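Local coordinates for protein LURP-one-related 15 (Arabidopsis thaliana, PDB 1ZXU), which is of unproven function but might be related to the phospholipid scramblases and tubby-like membrane-tethered transcription factors, at residues G162-K174 with N186-I200. Residues are numbered along the deposited sequence; the frame is centred on the assembly and turned at random.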
loop_
_atom_site.group_PDB
_atom_site.type_symbol
_atom_site.label_atom_id
_atom_site.label_comp_id
_atom_site.label_asym_id
_atom_site.label_seq_id
_atom_site.Cartn_x
_atom_site.Cartn_y
_atom_site.Cartn_z
ATOM N N GLY A 162 -14.325 4.754 -1.106
ATOM C CA GLY A 162 -15.490 4.128 -1.734
ATOM C C GLY A 162 -16.755 4.984 -1.580
ATOM O O GLY A 162 -17.484 5.198 -2.556
ATOM N N GLU A 163 -17.011 5.469 -0.367
ATOM C CA GLU A 163 -18.344 5.998 0.003
ATOM C C GLU A 163 -18.555 7.474 -0.321
ATOM O O GLU A 163 -19.577 8.061 0.068
ATOM C CB GLU A 163 -18.620 5.760 1.507
ATOM C CG GLU A 163 -17.857 6.696 2.490
ATOM C CD GLU A 163 -16.406 6.947 2.070
ATOM O OE1 GLU A 163 -15.685 5.955 1.807
ATOM O OE2 GLU A 163 -15.997 8.129 1.985
ATOM N N SER A 164 -17.577 8.070 -0.994
ATOM C CA SER A 164 -17.595 9.499 -1.319
ATOM C C SER A 164 -16.931 9.696 -2.660
ATOM O O SER A 164 -17.087 10.748 -3.311
ATOM C CB SER A 164 -16.844 10.306 -0.259
ATOM O OG SER A 164 -15.479 9.894 -0.173
ATOM N N ASP A 165 -16.193 8.669 -3.065
ATOM C CA ASP A 165 -15.333 8.707 -4.233
ATOM C C ASP A 165 -14.310 9.862 -4.178
ATOM O O ASP A 165 -13.931 10.383 -5.227
ATOM C CB ASP A 165 -16.126 8.757 -5.548
ATOM C CG ASP A 165 -16.041 7.453 -6.303
ATOM O OD1 ASP A 165 -14.901 7.018 -6.591
ATOM O OD2 ASP A 165 -17.107 6.856 -6.604
ATOM N N ALA A 166 -13.854 10.202 -2.976
ATOM C CA ALA A 166 -12.837 11.252 -2.774
ATOM C C ALA A 166 -11.491 10.609 -3.162
ATOM O O ALA A 166 -11.263 9.464 -2.804
ATOM C CB ALA A 166 -12.792 11.659 -1.332
ATOM N N ILE A 167 -10.645 11.338 -3.850
ATOM C CA ILE A 167 -9.246 10.825 -4.142
ATOM C C ILE A 167 -8.444 10.904 -2.845
ATOM O O ILE A 167 -8.381 11.944 -2.197
ATOM C CB ILE A 167 -8.552 11.692 -5.175
ATOM C CG1 ILE A 167 -9.215 11.489 -6.529
ATOM C CG2 ILE A 167 -7.043 11.335 -5.339
ATOM C CD1 ILE A 167 -8.812 12.576 -7.510
ATOM N N VAL A 168 -7.817 9.767 -2.473
ATOM C CA VAL A 168 -6.942 9.731 -1.305
ATOM C C VAL A 168 -5.445 9.654 -1.665
ATOM O O VAL A 168 -4.614 9.963 -0.825
ATOM C CB VAL A 168 -7.314 8.601 -0.302
ATOM C CG1 VAL A 168 -8.772 8.825 0.238
ATOM C CG2 VAL A 168 -7.213 7.281 -0.937
ATOM N N ALA A 169 -5.157 9.230 -2.889
ATOM C CA ALA A 169 -3.775 9.197 -3.383
ATOM C C ALA A 169 -3.734 9.210 -4.884
ATOM O O ALA A 169 -4.647 8.693 -5.537
ATOM C CB ALA A 169 -3.024 7.961 -2.871
ATOM N N GLN A 170 -2.661 9.767 -5.403
ATOM C CA GLN A 170 -2.535 9.898 -6.856
ATOM C C GLN A 170 -1.086 9.681 -7.331
ATOM O O GLN A 170 -0.186 10.331 -6.824
ATOM C CB GLN A 170 -2.970 11.343 -7.192
ATOM C CG GLN A 170 -2.605 11.854 -8.563
ATOM C CD GLN A 170 -3.685 11.558 -9.532
ATOM O OE1 GLN A 170 -4.783 12.098 -9.393
ATOM N NE2 GLN A 170 -3.419 10.655 -10.501
HETATM N N MSE A 171 -0.910 8.799 -8.304
HETATM C CA MSE A 171 0.372 8.590 -8.931
HETATM C C MSE A 171 0.675 9.643 -10.008
HETATM O O MSE A 171 -0.256 10.145 -10.676
HETATM C CB MSE A 171 0.366 7.179 -9.552
HETATM C CG MSE A 171 1.742 6.688 -9.930
HETATM SE SE MSE A 171 1.521 4.838 -10.434
HETATM C CE MSE A 171 1.452 4.084 -8.634
ATOM N N HIS A 172 1.962 10.006 -10.130
ATOM C CA HIS A 172 2.445 10.969 -11.168
ATOM C C HIS A 172 3.694 10.396 -11.786
ATOM O O HIS A 172 4.525 9.857 -11.070
ATOM C CB HIS A 172 2.915 12.302 -10.556
ATOM C CG HIS A 172 2.029 12.845 -9.503
ATOM N ND1 HIS A 172 2.277 12.664 -8.158
ATOM C CD2 HIS A 172 0.905 13.601 -9.591
ATOM C CE1 HIS A 172 1.326 13.265 -7.466
ATOM N NE2 HIS A 172 0.482 13.838 -8.308
ATOM N N ARG A 173 3.834 10.530 -13.102
ATOM C CA ARG A 173 5.035 10.054 -13.790
ATOM C C ARG A 173 6.116 11.071 -13.588
ATOM O O ARG A 173 5.838 12.267 -13.646
ATOM C CB ARG A 173 4.783 9.883 -15.306
ATOM C CG ARG A 173 6.000 9.275 -15.995
ATOM C CD ARG A 173 5.650 8.569 -17.296
ATOM N NE ARG A 173 5.264 9.511 -18.329
ATOM C CZ ARG A 173 6.105 10.092 -19.188
ATOM N NH1 ARG A 173 7.415 9.845 -19.142
ATOM N NH2 ARG A 173 5.632 10.946 -20.094
ATOM N N LYS A 174 7.345 10.591 -13.348
ATOM C CA LYS A 174 8.571 11.406 -13.312
ATOM C C LYS A 174 9.417 11.145 -14.569
ATOM O O LYS A 174 9.340 10.080 -15.209
ATOM C CB LYS A 174 9.417 11.102 -12.060
ATOM C CG LYS A 174 8.766 11.441 -10.701
ATOM C CD LYS A 174 8.984 12.890 -10.278
ATOM C CE LYS A 174 7.807 13.782 -10.649
ATOM N NZ LYS A 174 6.715 13.664 -9.631
ATOM N N ASN A 186 10.197 5.627 -12.070
ATOM C CA ASN A 186 9.843 6.901 -12.683
ATOM C C ASN A 186 8.472 7.431 -12.258
ATOM O O ASN A 186 7.687 7.863 -13.102
ATOM C CB ASN A 186 9.931 6.780 -14.213
ATOM C CG ASN A 186 8.831 5.929 -14.801
ATOM O OD1 ASN A 186 8.272 5.014 -14.151
ATOM N ND2 ASN A 186 8.506 6.200 -16.065
ATOM N N PHE A 187 8.154 7.356 -10.973
ATOM C CA PHE A 187 6.912 7.951 -10.541
ATOM C C PHE A 187 6.983 8.293 -9.071
ATOM O O PHE A 187 7.881 7.827 -8.344
ATOM C CB PHE A 187 5.781 6.961 -10.764
ATOM C CG PHE A 187 5.815 5.766 -9.817
ATOM C CD1 PHE A 187 5.174 5.820 -8.568
ATOM C CD2 PHE A 187 6.433 4.577 -10.211
ATOM C CE1 PHE A 187 5.195 4.691 -7.700
ATOM C CE2 PHE A 187 6.448 3.460 -9.380
ATOM C CZ PHE A 187 5.844 3.497 -8.124
ATOM N N SER A 188 6.029 9.116 -8.637
ATOM C CA SER A 188 5.796 9.245 -7.196
ATOM C C SER A 188 4.336 9.104 -6.933
ATOM O O SER A 188 3.534 9.136 -7.870
ATOM C CB SER A 188 6.287 10.568 -6.648
ATOM O OG SER A 188 5.600 11.641 -7.260
ATOM N N VAL A 189 3.992 8.834 -5.667
ATOM C CA VAL A 189 2.582 8.755 -5.327
ATOM C C VAL A 189 2.331 9.832 -4.249
ATOM O O VAL A 189 2.934 9.808 -3.208
ATOM C CB VAL A 189 2.187 7.387 -4.756
ATOM C CG1 VAL A 189 0.715 7.370 -4.317
ATOM C CG2 VAL A 189 2.347 6.293 -5.795
ATOM N N THR A 190 1.431 10.766 -4.540
ATOM C CA THR A 190 0.987 11.761 -3.518
ATOM C C THR A 190 -0.058 11.147 -2.637
ATOM O O THR A 190 -1.089 10.650 -3.131
ATOM C CB THR A 190 0.426 13.030 -4.170
ATOM O OG1 THR A 190 1.431 13.592 -5.029
ATOM C CG2 THR A 190 -0.005 14.030 -3.059
ATOM N N VAL A 191 0.202 11.147 -1.327
ATOM C CA VAL A 191 -0.828 10.746 -0.358
ATOM C C VAL A 191 -1.395 12.042 0.228
ATOM O O VAL A 191 -0.641 12.910 0.752
ATOM C CB VAL A 191 -0.167 9.968 0.782
ATOM C CG1 VAL A 191 -1.157 9.642 1.886
ATOM C CG2 VAL A 191 0.529 8.719 0.181
ATOM N N TYR A 192 -2.699 12.185 0.160
ATOM C CA TYR A 192 -3.262 13.487 0.570
ATOM C C TYR A 192 -3.343 13.595 2.085
ATOM O O TYR A 192 -3.217 12.608 2.815
ATOM C CB TYR A 192 -4.610 13.690 -0.152
ATOM C CG TYR A 192 -4.317 13.981 -1.623
ATOM C CD1 TYR A 192 -3.807 15.258 -2.005
ATOM C CD2 TYR A 192 -4.461 13.007 -2.605
ATOM C CE1 TYR A 192 -3.508 15.535 -3.322
ATOM C CE2 TYR A 192 -4.172 13.304 -3.972
ATOM C CZ TYR A 192 -3.689 14.565 -4.296
ATOM O OH TYR A 192 -3.388 14.835 -5.605
ATOM N N PRO A 193 -3.588 14.818 2.602
ATOM C CA PRO A 193 -3.569 14.982 4.044
ATOM C C PRO A 193 -4.538 14.088 4.777
ATOM O O PRO A 193 -5.687 13.852 4.352
ATOM C CB PRO A 193 -3.958 16.485 4.208
ATOM C CG PRO A 193 -3.469 17.118 2.962
ATOM C CD PRO A 193 -3.866 16.093 1.914
ATOM N N ASN A 194 -4.071 13.530 5.908
ATOM C CA ASN A 194 -4.866 12.662 6.779
ATOM C C ASN A 194 -5.251 11.292 6.220
ATOM O O ASN A 194 -6.096 10.599 6.747
ATOM C CB ASN A 194 -6.143 13.405 7.300
ATOM C CG ASN A 194 -5.793 14.661 8.051
ATOM O OD1 ASN A 194 -6.279 15.739 7.735
ATOM N ND2 ASN A 194 -4.915 14.531 9.029
ATOM N N VAL A 195 -4.643 10.938 5.092
ATOM C CA VAL A 195 -4.808 9.603 4.559
ATOM C C VAL A 195 -3.639 8.745 5.101
ATOM O O VAL A 195 -2.497 9.196 5.166
ATOM C CB VAL A 195 -4.702 9.691 3.028
ATOM C CG1 VAL A 195 -4.646 8.286 2.357
ATOM C CG2 VAL A 195 -5.907 10.477 2.462
ATOM N N ASP A 196 -3.947 7.498 5.404
ATOM C CA ASP A 196 -2.964 6.593 6.021
ATOM C C ASP A 196 -1.913 6.207 4.992
ATOM O O ASP A 196 -2.221 5.513 4.015
ATOM C CB ASP A 196 -3.755 5.393 6.515
ATOM C CG ASP A 196 -2.920 4.413 7.316
ATOM O OD1 ASP A 196 -1.771 4.161 6.919
ATOM O OD2 ASP A 196 -3.446 3.878 8.308
ATOM N N TYR A 197 -0.683 6.685 5.175
ATOM C CA TYR A 197 0.310 6.435 4.105
ATOM C C TYR A 197 0.874 4.995 4.159
ATOM O O TYR A 197 1.487 4.520 3.180
ATOM C CB TYR A 197 1.399 7.544 4.040
ATOM C CG TYR A 197 2.439 7.563 5.169
ATOM C CD1 TYR A 197 3.495 6.626 5.195
ATOM C CD2 TYR A 197 2.365 8.569 6.159
ATOM C CE1 TYR A 197 4.480 6.681 6.200
ATOM C CE2 TYR A 197 3.345 8.621 7.161
ATOM C CZ TYR A 197 4.375 7.656 7.166
ATOM O OH TYR A 197 5.363 7.674 8.163
ATOM N N ALA A 198 0.679 4.305 5.284
ATOM C CA ALA A 198 1.083 2.872 5.312
ATOM C C ALA A 198 0.076 2.090 4.486
ATOM O O ALA A 198 0.414 1.201 3.711
ATOM C CB ALA A 198 1.170 2.313 6.728
ATOM N N PHE A 199 -1.179 2.469 4.627
ATOM C CA PHE A 199 -2.206 1.837 3.779
ATOM C C PHE A 199 -1.880 2.073 2.279
ATOM O O PHE A 199 -1.818 1.133 1.485
ATOM C CB PHE A 199 -3.548 2.476 4.159
ATOM C CG PHE A 199 -4.667 2.117 3.207
ATOM C CD1 PHE A 199 -4.964 0.764 2.909
ATOM C CD2 PHE A 199 -5.374 3.136 2.549
ATOM C CE1 PHE A 199 -5.985 0.419 2.028
ATOM C CE2 PHE A 199 -6.417 2.806 1.706
ATOM C CZ PHE A 199 -6.721 1.451 1.392
ATOM N N ILE A 200 -1.630 3.316 1.882
ATOM C CA ILE A 200 -1.294 3.557 0.488
ATOM C C ILE A 200 -0.003 2.809 0.013
ATOM O O ILE A 200 0.030 2.225 -1.078
ATOM C CB ILE A 200 -1.189 5.060 0.200
ATOM C CG1 ILE A 200 -2.501 5.765 0.624
ATOM C CG2 ILE A 200 -0.789 5.216 -1.294
ATOM C CD1 ILE A 200 -3.755 5.272 -0.126
HETATM O O HOH W 1 -5.293 14.123 -7.507
HETATM O O HOH W 2 9.254 8.489 -17.375
#
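Asn186 opens the pairing by accepting Lys174 N at its O (2.8 Å); a water joins its ND2 to Arg173 NH1 and Lys174 O, while OD1 accepts a hydrogen bond from Arg155 NE. Above one face of the Phe187 ring, at a distance and offset toward the rim, stands the selenium of selenomethionine Met171, with SE 4.5 Å from the ring centroid and 22° off its normal: a Met-aromatic contact. Ser188 and His172 exchange two backbone bonds. Val189 CG2 meets Met171 CE at 3.7 Å on the sheet face shared with Phe187. Thr190 pairs reciprocally with Gln170, its hydroxyl bonded to Asp39. Tyr192 N donates to Val168 O. With CG anti to the carbonyl carbon (chi1 -73°), the Tyr192 ring meets the backbone of strand 167-173 edge-on, Val168 C and Ala169 N lying in its plane; CE2 touches Ile167 CG2 at 3.7 Å, and a water bridges OH to Gln170 OE1. An alanine here is likely to uncover Ile167 CG2 and deprive that water of its phenolic partner. Val195 CG2 packs on Val168 CB (3.6 Å), and Ile200 CG2 on Ala169 CB (3.9 Å). The 161° strand angle and alternating hydrogen-bonded and non-hydrogen-bonded pairs define an antiparallel ladder; strand 187-191 then runs through a type II turn (Tyr192 to Val195) into helix 197-211, consistent with the tubby-like barrel, whose final helix runs inside it.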